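Local coordinates for protein tRNA-splicing ligase RtcB (Thermus thermophilus, PDB 2EPG) that probably joins RNA ends bearing a 3'-phosphate or 2',3'-cyclic phosphate to 5'-hydroxyl ends, using GTP and manganese, at residues F90-V103 and L280-L294. Residues are numbered along the deposited sequence; the frame is centred on the assembly and turned at random.
Sequences FDPEEGGVVSPGGV and LAAAPIKSPEGQDYL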
# COMPACT_ATOMS: atom_id res chain seq x y z
N PHE A 90 14.84 9.74 3.93
CA PHE A 90 15.51 11.03 3.88
C PHE A 90 15.51 11.71 5.25
O PHE A 90 14.48 11.75 5.92
CB PHE A 90 14.82 11.93 2.84
CG PHE A 90 15.10 11.52 1.41
CD1 PHE A 90 14.31 10.56 0.77
CD2 PHE A 90 16.18 12.06 0.72
CE1 PHE A 90 14.58 10.16 -0.53
CE2 PHE A 90 16.46 11.66 -0.59
CZ PHE A 90 15.66 10.71 -1.22
N ASP A 91 16.67 12.22 5.67
CA ASP A 91 16.79 12.85 6.98
C ASP A 91 16.63 14.37 6.90
O ASP A 91 17.48 15.07 6.34
CB ASP A 91 18.16 12.52 7.60
CG ASP A 91 18.25 12.95 9.05
OD1 ASP A 91 17.54 13.88 9.47
OD2 ASP A 91 19.06 12.36 9.79
N PRO A 92 15.56 14.91 7.50
CA PRO A 92 15.29 16.35 7.49
C PRO A 92 16.46 17.16 8.05
O PRO A 92 16.76 18.25 7.55
CB PRO A 92 14.04 16.49 8.38
CG PRO A 92 13.43 15.13 8.35
CD PRO A 92 14.62 14.21 8.40
N GLU A 93 17.11 16.63 9.08
CA GLU A 93 18.22 17.31 9.72
C GLU A 93 19.48 17.35 8.88
O GLU A 93 20.43 18.06 9.19
CB GLU A 93 18.55 16.64 11.05
CG GLU A 93 17.47 16.82 12.08
CD GLU A 93 17.05 18.27 12.17
OE1 GLU A 93 16.02 18.64 11.55
OE2 GLU A 93 17.77 19.04 12.83
N GLU A 94 19.48 16.56 7.80
CA GLU A 94 20.62 16.48 6.91
C GLU A 94 20.27 17.15 5.58
O GLU A 94 20.90 16.90 4.56
CB GLU A 94 20.95 15.00 6.69
CG GLU A 94 22.39 14.58 6.93
CD GLU A 94 22.94 15.07 8.25
OE1 GLU A 94 22.36 14.76 9.31
OE2 GLU A 94 23.95 15.79 8.21
N GLY A 95 19.24 17.99 5.59
CA GLY A 95 18.83 18.65 4.36
C GLY A 95 18.09 17.73 3.41
O GLY A 95 18.13 17.91 2.19
N GLY A 96 17.41 16.73 3.97
CA GLY A 96 16.68 15.78 3.15
C GLY A 96 15.54 16.38 2.34
O GLY A 96 15.01 17.44 2.68
N VAL A 97 15.16 15.69 1.28
CA VAL A 97 14.10 16.17 0.41
C VAL A 97 12.90 15.24 0.39
O VAL A 97 12.96 14.11 0.89
CB VAL A 97 14.61 16.31 -1.05
CG1 VAL A 97 15.65 17.42 -1.13
CG2 VAL A 97 15.19 14.98 -1.55
N VAL A 98 11.79 15.73 -0.15
CA VAL A 98 10.58 14.92 -0.30
C VAL A 98 10.24 15.00 -1.78
O VAL A 98 10.26 16.08 -2.38
CB VAL A 98 9.38 15.45 0.55
CG1 VAL A 98 9.10 16.93 0.26
CG2 VAL A 98 8.11 14.62 0.21
N SER A 99 9.95 13.85 -2.39
CA SER A 99 9.63 13.81 -3.81
C SER A 99 8.31 13.12 -4.16
O SER A 99 8.14 11.94 -3.88
CB SER A 99 10.74 13.12 -4.58
OG SER A 99 10.32 12.93 -5.91
N PRO A 100 7.38 13.85 -4.79
CA PRO A 100 6.09 13.26 -5.16
C PRO A 100 6.28 12.00 -6.00
O PRO A 100 5.51 11.04 -5.90
CB PRO A 100 5.42 14.38 -5.97
CG PRO A 100 5.98 15.62 -5.36
CD PRO A 100 7.44 15.27 -5.17
N GLY A 101 7.33 12.00 -6.82
CA GLY A 101 7.60 10.84 -7.65
C GLY A 101 8.03 9.65 -6.81
O GLY A 101 7.99 8.50 -7.27
N GLY A 102 8.44 9.93 -5.57
CA GLY A 102 8.88 8.87 -4.67
C GLY A 102 7.72 8.21 -3.96
O GLY A 102 7.89 7.21 -3.28
N VAL A 103 6.54 8.79 -4.11
CA VAL A 103 5.34 8.26 -3.49
C VAL A 103 4.47 7.63 -4.58
O VAL A 103 3.87 6.58 -4.39
CB VAL A 103 4.54 9.38 -2.78
CG1 VAL A 103 3.19 8.84 -2.29
CG2 VAL A 103 5.34 9.94 -1.60
N LEU A 280 12.41 13.13 -10.99
CA LEU A 280 12.87 12.98 -9.61
C LEU A 280 12.58 14.27 -8.83
O LEU A 280 13.04 14.45 -7.70
CB LEU A 280 14.37 12.70 -9.61
CG LEU A 280 14.92 11.52 -8.82
CD1 LEU A 280 14.18 10.24 -9.16
CD2 LEU A 280 16.40 11.40 -9.16
N ALA A 281 11.82 15.17 -9.46
CA ALA A 281 11.46 16.45 -8.88
C ALA A 281 11.23 16.38 -7.38
O ALA A 281 10.32 15.68 -6.93
CB ALA A 281 10.22 16.99 -9.58
N ALA A 282 12.03 17.10 -6.60
CA ALA A 282 11.93 17.09 -5.14
C ALA A 282 12.16 18.47 -4.53
O ALA A 282 12.67 19.36 -5.19
CB ALA A 282 12.94 16.10 -4.56
N ALA A 283 11.80 18.62 -3.26
CA ALA A 283 11.99 19.88 -2.55
C ALA A 283 12.42 19.55 -1.13
O ALA A 283 12.13 18.47 -0.61
CB ALA A 283 10.66 20.68 -2.52
N PRO A 284 13.13 20.48 -0.48
CA PRO A 284 13.57 20.21 0.89
C PRO A 284 12.35 19.95 1.76
O PRO A 284 11.35 20.66 1.67
CB PRO A 284 14.28 21.50 1.29
CG PRO A 284 14.83 21.99 -0.02
CD PRO A 284 13.69 21.75 -0.97
N ILE A 285 12.45 18.92 2.58
CA ILE A 285 11.39 18.56 3.51
C ILE A 285 11.05 19.79 4.36
O ILE A 285 9.89 20.06 4.62
CB ILE A 285 11.86 17.39 4.41
CG1 ILE A 285 11.87 16.08 3.61
CG2 ILE A 285 10.97 17.26 5.64
CD1 ILE A 285 12.75 15.02 4.21
N LYS A 286 12.07 20.55 4.76
CA LYS A 286 11.83 21.73 5.60
C LYS A 286 11.46 23.04 4.89
O LYS A 286 11.33 24.07 5.54
CB LYS A 286 13.04 22.00 6.49
CG LYS A 286 13.22 21.02 7.63
CD LYS A 286 14.47 21.41 8.41
CE LYS A 286 14.70 20.55 9.62
NZ LYS A 286 15.95 20.99 10.30
N SER A 287 11.30 23.00 3.57
CA SER A 287 10.93 24.17 2.78
C SER A 287 9.41 24.32 2.75
O SER A 287 8.69 23.35 2.98
CB SER A 287 11.39 23.99 1.34
OG SER A 287 10.57 23.01 0.69
N PRO A 288 8.91 25.54 2.47
CA PRO A 288 7.47 25.77 2.41
C PRO A 288 6.80 24.80 1.45
O PRO A 288 5.80 24.17 1.78
CB PRO A 288 7.37 27.23 1.96
CG PRO A 288 8.51 27.85 2.69
CD PRO A 288 9.64 26.83 2.46
N GLU A 289 7.36 24.65 0.26
CA GLU A 289 6.81 23.75 -0.74
C GLU A 289 6.85 22.28 -0.29
O GLU A 289 5.91 21.51 -0.56
CB GLU A 289 7.56 23.90 -2.07
CG GLU A 289 7.50 25.30 -2.66
CD GLU A 289 8.49 26.27 -2.04
OE1 GLU A 289 8.49 27.46 -2.42
OE2 GLU A 289 9.28 25.85 -1.17
N GLY A 290 7.94 21.90 0.37
CA GLY A 290 8.07 20.54 0.85
C GLY A 290 7.01 20.28 1.89
O GLY A 290 6.27 19.31 1.82
N GLN A 291 6.93 21.19 2.86
CA GLN A 291 5.94 21.10 3.93
C GLN A 291 4.52 21.06 3.41
O GLN A 291 3.68 20.31 3.93
CB GLN A 291 6.09 22.29 4.88
CG GLN A 291 7.32 22.23 5.76
CD GLN A 291 7.17 21.18 6.84
OE1 GLN A 291 6.30 21.28 7.71
NE2 GLN A 291 8.00 20.14 6.78
N ASP A 292 4.23 21.86 2.38
CA ASP A 292 2.87 21.89 1.84
C ASP A 292 2.48 20.57 1.20
O ASP A 292 1.38 20.07 1.42
CB ASP A 292 2.72 23.01 0.83
CG ASP A 292 2.62 24.39 1.48
OD1 ASP A 292 2.56 25.38 0.74
OD2 ASP A 292 2.58 24.49 2.72
N TYR A 293 3.39 20.00 0.40
CA TYR A 293 3.11 18.73 -0.26
C TYR A 293 2.88 17.64 0.77
O TYR A 293 1.96 16.81 0.63
CB TYR A 293 4.27 18.30 -1.17
CG TYR A 293 4.15 16.85 -1.63
CD1 TYR A 293 3.11 16.45 -2.47
CD2 TYR A 293 5.04 15.87 -1.16
CE1 TYR A 293 2.94 15.12 -2.83
CE2 TYR A 293 4.87 14.53 -1.51
CZ TYR A 293 3.82 14.15 -2.35
OH TYR A 293 3.63 12.82 -2.69
N LEU A 294 3.71 17.63 1.81
CA LEU A 294 3.58 16.62 2.85
C LEU A 294 2.22 16.73 3.52
O LEU A 294 1.58 15.72 3.79
CB LEU A 294 4.71 16.75 3.88
CG LEU A 294 6.04 16.11 3.45
CD1 LEU A 294 7.17 16.53 4.39
CD2 LEU A 294 5.90 14.59 3.44
O HOH W 1 2.58 12.02 -4.88
O HOH W 2 8.87 13.67 -8.29
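The Tyr293 ring takes Pro100 over one face, where Pro100 CG stands 3.9 Å from the ring centroid in a CH-pi contact, and Val98 CG2 at its edge, in plane, 3.6 Å from Tyr293 CD2. Proline suits that face: its compact, rigid ring presents CG squarely, with CB toward CZ. With CG anti to the backbone N (chi1 167°), the tyrosine leans from helix 288-321 toward a two-stranded antiparallel sheet of 97-98 and 283-284, which joins the loop leaving strand 86-90 to the helix start. Val98 N donates to Ala283 O (2.8 Å), and Ala283 N returns a bond to Val98 O. Both side chains share one face: alanine is short enough for Phe264 of helix 250-265 to pack on it, while valine's branches serve different neighbours, CG1 Gly290 CA and CG2 Tyr293 and Leu294. Ile285 N extends the pairing to Gly96 O (3.0 Å), nearly straight at 173°; the side chain's CD1 lies against Val97 O and Pro92. At the exposed edge, which suits long, flexible charged chains, Lys286 NZ makes a salt bridge to Glu93 OE1 (2.7 Å), on the carboxylate's syn side and 32° out of its plane. Ser287 N-caps the helix, its OG accepting from Gly290 N and donating to Pro284 O. Val103, near the predicted GMP-binding Asn340, touches the phenol oxygen, and a water 2.6 Å from Tyr293 OH donates to Pro100 O.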